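Side-chain contacts in siderophore periplasmic binding protein (Thermobifida fusca, PDB 5DH0), which probably captures an iron-loaded siderophore such as fuscachelin outside the cell membrane and delivers it to a membrane transporter for uptake: residues G207-I210 / L211-G215; E250-A253 / Q254-D258; A288-T291 / Y292-N296. One frame throughout, in Å; residues are numbered along the deposited sequence.

Interaction 1. Residues G207-I210 / L211-G215; sequences GGEI and LHTLG
Glu-209 O is gripped twice by Thr-213: the backbone N lies 2.7 Å from it, while OG1 of the same threonine donates to Glu-209 O over 2.8 Å. The two donors come to opposite faces of the carbonyl plane, OG1 standing well above it. The hydroxyl can bend back onto the preceding turn because it sits beside its own backbone N (chi1 -62°). Beyond the carbonyl, Glu-209 swings its bent side chain (chi2 -97°) across the threonine. Thr-213 OG1 lies over the flat of the carboxylate, 3.4 Å from Glu-209 CD, but makes no hydrogen bond to it; Glu-209 OE1 instead pairs with Arg-145 of helix 142-154.

All this belongs to the last turns of helix 206-213. The i to i+4 pattern also links Leu-211 N to Gly-207 O at 3.0 Å, and a Schellman motif ends the helix at Gly-215, whose phi is positive and whose N reaches His-212 O at 2.8 Å. Leu-211 lays its branch along the first turn, CG 3.7 Å from Gly-207 O. Ile-210, Leu-211 and Leu-214 turn their apolar side chains to helix 292-307, with Leu-211 and Leu-214 both meeting Ile-302.

Interaction 2. Residues E250-A253 / Q254-D258; sequences ETDA and QENPD
Asp-252 OD1 takes two backbone donors, Asn-256 N at 2.8 Å and Gln-254 N, the latter 2.9 Å from the same Asp-252 OD1. They reach it from opposite faces of the carboxylate, both out of its plane, the glutamine N by 63°. The Asn-256 bond is the straighter of the two. The carboxylate folds back over the turn because CG lies between the backbone N and the carbonyl carbon (chi1 69°), and Asn-256 CB then packs 3.3 Å from Asp-252 OD1.

Around this grip the backbone makes a type I turn closed by Glu-255 N to Asp-252 O. Asp-252 N also reaches forward to Asn-256 O at 2.9 Å, and Glu-255 adopts left-handed backbone angles, the pattern of a type I turn with a G1 bulge. Thr-251 OG1 donates to Asp-252 O over 3.2 Å, on the face of that carbonyl opposite Glu-255 N. The threonine methyl CG2 rests 4.0 Å from Pro-257 CB.

Farther out, a water joins Glu-250 O to Asp-258 N, and Asp-258 caps helix 259-265 through Thr-261 N. Gln-254 OE1 bonds to Ala-75 N, at the start of helix 75-81 in the lobe built on the parallel sheet, and Glu-250 OE2 to Ser-287. With an alanine here in place of Asp-252, the N-H groups of Gln-254 and Asn-256 would probably lose their shared acceptor and the turn would be less firmly fixed. Two N-H donors on one carboxylate oxygen would tend to stabilise negative charge there, and are likely to keep Asp-252 ionised.

Interaction 3. Residues A288-T291 / Y292-N296; sequences AART and YAQAN
The N-terminus of the last helix, 292-307, is capped here, with Thr-291 as N-cap residue. Gln-294 N donates to Thr-291 OG1 over 3.2 Å in a fairly straight bond. With chi1 at 67° the hydroxyl leans over the N-H groups of the first turn. Thr-291 OG1 has a second partner in Glu-57 of helix 52-57, so the cap is tied to the lobe that holds that helix. The helical bonding begins from the same residue: Ala-295 N reaches Thr-291 O at 2.9 Å.

A second bond uses the side chain of Gln-294 and the residue before the cap. The glutamine is extended beyond CG and carries OE1 past the threonine to Arg-290 N, which donates to Gln-294 OE1 over 2.9 Å. The donor stands 51° out of the amide plane, over its face. Since the N-H used belongs to the residue before the N-cap, the pair does not form the classical capping box. Gln-294 and Arg-290 then run side by side in the same direction, their amide and guanidinium planes only 16° apart, with Arg-290 CB 3.6 Å from Gln-294 OE1. The arginine continues as an extended chain, and its NH1 forms a salt bridge with Glu-53.

Tyr-292 points from the loop toward helices 142-154 and 158-178, where its OH has weak hydrogen bonds to Asn-146 and Gln-165. Ala-289, at left-handed backbone angles, folds back beside the first turn, and in an apolar contact its CB meets Ala-295 CB at 4.2 Å.

In the fold
Along the chain the three contacts come in series: the end of helix 206-213, the loop between strand 246-250 and helix 259-265, then the start of helix 292-307. Interactions 1 and 3 have centres 12 Å apart and touch where Ile-210 CD1 packs 3.5 Å from Ala-289 CB. Interaction 2 touches neither; its centre is 19 Å from that of interaction 1 and 15 Å from that of interaction 3. Interactions 2 and 3 each bond across to the lobe of the parallel sheet, Gln-254 to Ala-75 and Arg-290 to Glu-53, while interaction 1 lies on the side of the mixed sheet. These bonds link the lobes between which proteins of this family generally hold their ligand.

Interaction 1. Residues G207-I210 / L211-G215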
loop_
_atom_site.group_PDB
_atom_site.type_symbol
_atom_site.label_atom_id
_atom_site.label_comp_id
_atom_site.label_asym_id
_atom_site.label_seq_id
_atom_site.Cartn_x
_atom_site.Cartn_y
_atom_site.Cartn_z
ATOM N N GLY A 207 18.964 -0.414 1.200
ATOM C CA GLY A 207 18.314 0.089 0.004
ATOM C C GLY A 207 16.908 0.604 0.231
ATOM O O GLY A 207 16.430 1.470 -0.521
ATOM N N GLY A 208 16.228 0.067 1.249
ATOM C CA GLY A 208 14.872 0.485 1.574
ATOM C C GLY A 208 14.845 1.941 2.041
ATOM O O GLY A 208 13.920 2.696 1.752
ATOM N N GLU A 209 15.879 2.324 2.778
ATOM C CA GLU A 209 16.003 3.673 3.270
ATOM C C GLU A 209 16.288 4.640 2.117
ATOM O O GLU A 209 15.791 5.764 2.122
ATOM C CB GLU A 209 17.092 3.761 4.334
ATOM C CG GLU A 209 16.972 5.003 5.193
ATOM C CD GLU A 209 17.879 6.146 4.720
ATOM O OE1 GLU A 209 18.581 5.959 3.698
ATOM O OE2 GLU A 209 17.888 7.228 5.372
ATOM N N ILE A 210 17.051 4.195 1.121
ATOM C CA ILE A 210 17.326 5.045 -0.035
ATOM C C ILE A 210 16.091 5.237 -0.897
ATOM O O ILE A 210 15.812 6.351 -1.343
ATOM C CB ILE A 210 18.478 4.492 -0.883
ATOM C CG1 ILE A 210 19.783 4.713 -0.129
ATOM C CG2 ILE A 210 18.567 5.239 -2.202
ATOM C CD1 ILE A 210 20.885 3.846 -0.598
ATOM N N LEU A 211 15.331 4.170 -1.108
ATOM C CA LEU A 211 14.050 4.302 -1.792
ATOM C C LEU A 211 13.148 5.266 -1.023
ATOM O O LEU A 211 12.484 6.113 -1.623
ATOM C CB LEU A 211 13.367 2.947 -1.947
ATOM C CG LEU A 211 13.883 2.092 -3.101
ATOM C CD1 LEU A 211 13.579 0.626 -2.844
ATOM C CD2 LEU A 211 13.244 2.552 -4.403
ATOM N N HIS A 212 13.133 5.141 0.301
ATOM C CA HIS A 212 12.317 6.019 1.127
ATOM C C HIS A 212 12.804 7.480 1.013
ATOM O O HIS A 212 12.013 8.385 0.777
ATOM C CB HIS A 212 12.335 5.548 2.578
ATOM C CG HIS A 212 11.443 6.338 3.485
ATOM N ND1 HIS A 212 10.067 6.354 3.355
ATOM C CD2 HIS A 212 11.729 7.130 4.549
ATOM C CE1 HIS A 212 9.547 7.125 4.295
ATOM N NE2 HIS A 212 10.534 7.612 5.030
ATOM N N THR A 213 14.106 7.694 1.156
ATOM C CA THR A 213 14.694 9.025 1.054
ATOM C C THR A 213 14.361 9.700 -0.289
ATOM O O THR A 213 14.215 10.903 -0.379
ATOM C CB THR A 213 16.212 8.931 1.241
ATOM O OG1 THR A 213 16.483 8.415 2.551
ATOM C CG2 THR A 213 16.885 10.278 1.082
ATOM N N LEU A 214 14.207 8.890 -1.320
ATOM C CA LEU A 214 13.896 9.358 -2.647
ATOM C C LEU A 214 12.413 9.703 -2.771
ATOM O O LEU A 214 11.986 10.349 -3.729
ATOM C CB LEU A 214 14.278 8.278 -3.645
ATOM C CG LEU A 214 14.350 8.519 -5.135
ATOM C CD1 LEU A 214 15.459 9.519 -5.436
ATOM C CD2 LEU A 214 14.628 7.188 -5.807
ATOM N N GLY A 215 11.620 9.259 -1.803
ATOM C CA GLY A 215 10.185 9.459 -1.883
ATOM C C GLY A 215 9.438 8.361 -2.616
ATOM O O GLY A 215 8.268 8.528 -2.966
#

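Interaction 2. Residues E250-A253 / Q254-D258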
loop_
_atom_site.group_PDB
_atom_site.type_symbol
_atom_site.label_atom_id
_atom_site.label_comp_id
_atom_site.label_asym_id
_atom_site.label_seq_id
_atom_site.Cartn_x
_atom_site.Cartn_y
_atom_site.Cartn_z
ATOM N N GLU A 250 18.449 -8.156 -3.463
ATOM C CA GLU A 250 19.866 -7.942 -3.193
ATOM C C GLU A 250 20.780 -8.937 -3.914
ATOM O O GLU A 250 20.478 -10.129 -4.009
ATOM C CB GLU A 250 20.100 -7.995 -1.680
ATOM C CG GLU A 250 19.357 -6.862 -0.950
ATOM C CD GLU A 250 19.690 -6.770 0.531
ATOM O OE1 GLU A 250 20.274 -7.758 1.054
ATOM O OE2 GLU A 250 19.374 -5.711 1.162
ATOM N N THR A 251 21.891 -8.431 -4.445
ATOM C CA THR A 251 22.925 -9.275 -5.054
ATOM C C THR A 251 24.283 -8.795 -4.602
ATOM O O THR A 251 24.371 -7.809 -3.876
ATOM C CB THR A 251 22.900 -9.235 -6.588
ATOM O OG1 THR A 251 23.162 -7.893 -7.038
ATOM C CG2 THR A 251 21.556 -9.710 -7.130
ATOM N N ASP A 252 25.341 -9.472 -5.041
ATOM C CA ASP A 252 26.695 -9.002 -4.757
ATOM C C ASP A 252 27.124 -8.037 -5.841
ATOM O O ASP A 252 26.366 -7.792 -6.772
ATOM C CB ASP A 252 27.686 -10.171 -4.630
ATOM C CG ASP A 252 27.956 -10.904 -5.954
ATOM O OD1 ASP A 252 27.428 -10.531 -7.029
ATOM O OD2 ASP A 252 28.710 -11.902 -5.902
ATOM N N ALA A 253 28.342 -7.514 -5.743
ATOM C CA ALA A 253 28.811 -6.502 -6.696
ATOM C C ALA A 253 28.816 -6.969 -8.162
ATOM O O ALA A 253 28.839 -6.138 -9.076
ATOM C CB ALA A 253 30.188 -6.028 -6.303
ATOM N N GLN A 254 28.775 -8.285 -8.386
ATOM C CA GLN A 254 28.735 -8.837 -9.747
ATOM C C GLN A 254 27.320 -9.164 -10.218
ATOM O O GLN A 254 27.149 -9.951 -11.145
ATOM C CB GLN A 254 29.594 -10.107 -9.850
ATOM C CG GLN A 254 31.096 -9.855 -9.911
ATOM C CD GLN A 254 31.688 -9.414 -8.580
ATOM O OE1 GLN A 254 32.302 -8.346 -8.486
ATOM N NE2 GLN A 254 31.520 -10.243 -7.544
ATOM N N GLU A 255 26.321 -8.561 -9.576
ATOM C CA GLU A 255 24.903 -8.868 -9.807
ATOM C C GLU A 255 24.545 -10.337 -9.595
ATOM O O GLU A 255 23.583 -10.827 -10.174
ATOM C CB GLU A 255 24.463 -8.459 -11.214
ATOM C CG GLU A 255 24.227 -6.966 -11.388
ATOM C CD GLU A 255 23.553 -6.617 -12.711
ATOM O OE1 GLU A 255 23.326 -7.544 -13.526
ATOM O OE2 GLU A 255 23.271 -5.417 -12.941
ATOM N N ASN A 256 25.298 -11.035 -8.756
ATOM C CA ASN A 256 24.939 -12.405 -8.409
ATOM C C ASN A 256 24.192 -12.495 -7.090
ATOM O O ASN A 256 24.720 -12.072 -6.066
ATOM C CB ASN A 256 26.186 -13.278 -8.347
ATOM C CG ASN A 256 26.510 -13.894 -9.666
ATOM O OD1 ASN A 256 27.578 -13.652 -10.239
ATOM N ND2 ASN A 256 25.569 -14.686 -10.187
ATOM N N PRO A 257 22.959 -13.042 -7.108
ATOM C CA PRO A 257 22.215 -13.211 -5.853
ATOM C C PRO A 257 22.820 -14.355 -5.056
ATOM O O PRO A 257 23.358 -15.293 -5.653
ATOM C CB PRO A 257 20.794 -13.547 -6.313
ATOM C CG PRO A 257 20.987 -14.202 -7.639
ATOM C CD PRO A 257 22.235 -13.615 -8.260
ATOM N N ASP A 258 22.765 -14.264 -3.733
ATOM C CA ASP A 258 23.246 -15.349 -2.909
ATOM C C ASP A 258 22.293 -16.544 -3.069
ATOM O O ASP A 258 21.139 -16.383 -3.520
ATOM C CB ASP A 258 23.386 -14.900 -1.443
ATOM C CG ASP A 258 22.048 -14.632 -0.759
ATOM O OD1 ASP A 258 21.164 -15.517 -0.765
ATOM O OD2 ASP A 258 21.881 -13.526 -0.184
HETATM O O HOH W 1 21.487 -12.078 -2.293
#

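Interaction 3. Residues A288-T291 / Y292-N296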
loop_
_atom_site.group_PDB
_atom_site.type_symbol
_atom_site.label_atom_id
_atom_site.label_comp_id
_atom_site.label_asym_id
_atom_site.label_seq_id
_atom_site.Cartn_x
_atom_site.Cartn_y
_atom_site.Cartn_z
ATOM N N ALA A 288 23.480 -2.355 0.731
ATOM C CA ALA A 288 23.874 -1.946 2.074
ATOM C C ALA A 288 24.175 -0.431 2.167
ATOM O O ALA A 288 24.015 0.175 3.224
ATOM C CB ALA A 288 25.075 -2.762 2.532
ATOM N N ALA A 289 24.603 0.162 1.058
ATOM C CA ALA A 289 24.920 1.589 0.992
ATOM C C ALA A 289 25.784 2.021 2.171
ATOM O O ALA A 289 25.374 2.845 2.988
ATOM C CB ALA A 289 23.646 2.416 0.942
ATOM N N ARG A 290 26.973 1.444 2.268
ATOM C CA ARG A 290 27.860 1.763 3.373
ATOM C C ARG A 290 28.526 3.126 3.199
ATOM O O ARG A 290 28.902 3.743 4.177
ATOM C CB ARG A 290 28.903 0.662 3.532
ATOM C CG ARG A 290 28.327 -0.602 4.141
ATOM C CD ARG A 290 29.408 -1.599 4.436
ATOM N NE ARG A 290 28.950 -2.675 5.311
ATOM C CZ ARG A 290 29.771 -3.476 5.988
ATOM N NH1 ARG A 290 31.081 -3.311 5.889
ATOM N NH2 ARG A 290 29.281 -4.432 6.768
ATOM N N THR A 291 28.665 3.596 1.959
ATOM C CA THR A 291 29.276 4.905 1.694
ATOM C C THR A 291 28.400 5.728 0.751
ATOM O O THR A 291 27.439 5.193 0.165
ATOM C CB THR A 291 30.689 4.760 1.068
ATOM O OG1 THR A 291 30.571 4.199 -0.251
ATOM C CG2 THR A 291 31.593 3.862 1.938
ATOM N N TYR A 292 28.727 7.015 0.573
ATOM C CA TYR A 292 27.909 7.837 -0.320
ATOM C C TYR A 292 28.097 7.377 -1.762
ATOM O O TYR A 292 27.165 7.442 -2.568
ATOM C CB TYR A 292 28.213 9.334 -0.149
ATOM C CG TYR A 292 27.358 9.957 0.956
ATOM C CD1 TYR A 292 26.004 10.196 0.754
ATOM C CD2 TYR A 292 27.894 10.268 2.202
ATOM C CE1 TYR A 292 25.216 10.740 1.751
ATOM C CE2 TYR A 292 27.110 10.811 3.199
ATOM C CZ TYR A 292 25.773 11.043 2.968
ATOM O OH TYR A 292 24.980 11.579 3.945
ATOM N N ALA A 293 29.277 6.845 -2.071
ATOM C CA ALA A 293 29.517 6.304 -3.411
ATOM C C ALA A 293 28.657 5.066 -3.675
ATOM O O ALA A 293 28.123 4.879 -4.769
ATOM C CB ALA A 293 30.993 5.980 -3.593
ATOM N N GLN A 294 28.507 4.220 -2.665
ATOM C CA GLN A 294 27.655 3.044 -2.812
ATOM C C GLN A 294 26.207 3.492 -2.934
ATOM O O GLN A 294 25.476 3.022 -3.813
ATOM C CB GLN A 294 27.835 2.081 -1.634
ATOM C CG GLN A 294 29.091 1.248 -1.734
ATOM C CD GLN A 294 29.246 0.290 -0.576
ATOM O OE1 GLN A 294 28.267 -0.051 0.102
ATOM N NE2 GLN A 294 30.471 -0.179 -0.358
ATOM N N ALA A 295 25.799 4.409 -2.058
ATOM C CA ALA A 295 24.461 4.990 -2.122
ATOM C C ALA A 295 24.176 5.601 -3.506
ATOM O O ALA A 295 23.056 5.504 -4.013
ATOM C CB ALA A 295 24.282 6.033 -1.032
ATOM N N ASN A 296 25.183 6.194 -4.141
ATOM C CA ASN A 296 24.968 6.711 -5.499
ATOM C C ASN A 296 24.774 5.605 -6.539
ATOM O O ASN A 296 23.937 5.722 -7.428
ATOM C CB ASN A 296 26.118 7.644 -5.916
ATOM C CG ASN A 296 25.909 9.076 -5.424
ATOM O OD1 ASN A 296 24.866 9.667 -5.669
ATOM N ND2 ASN A 296 26.894 9.629 -4.726
#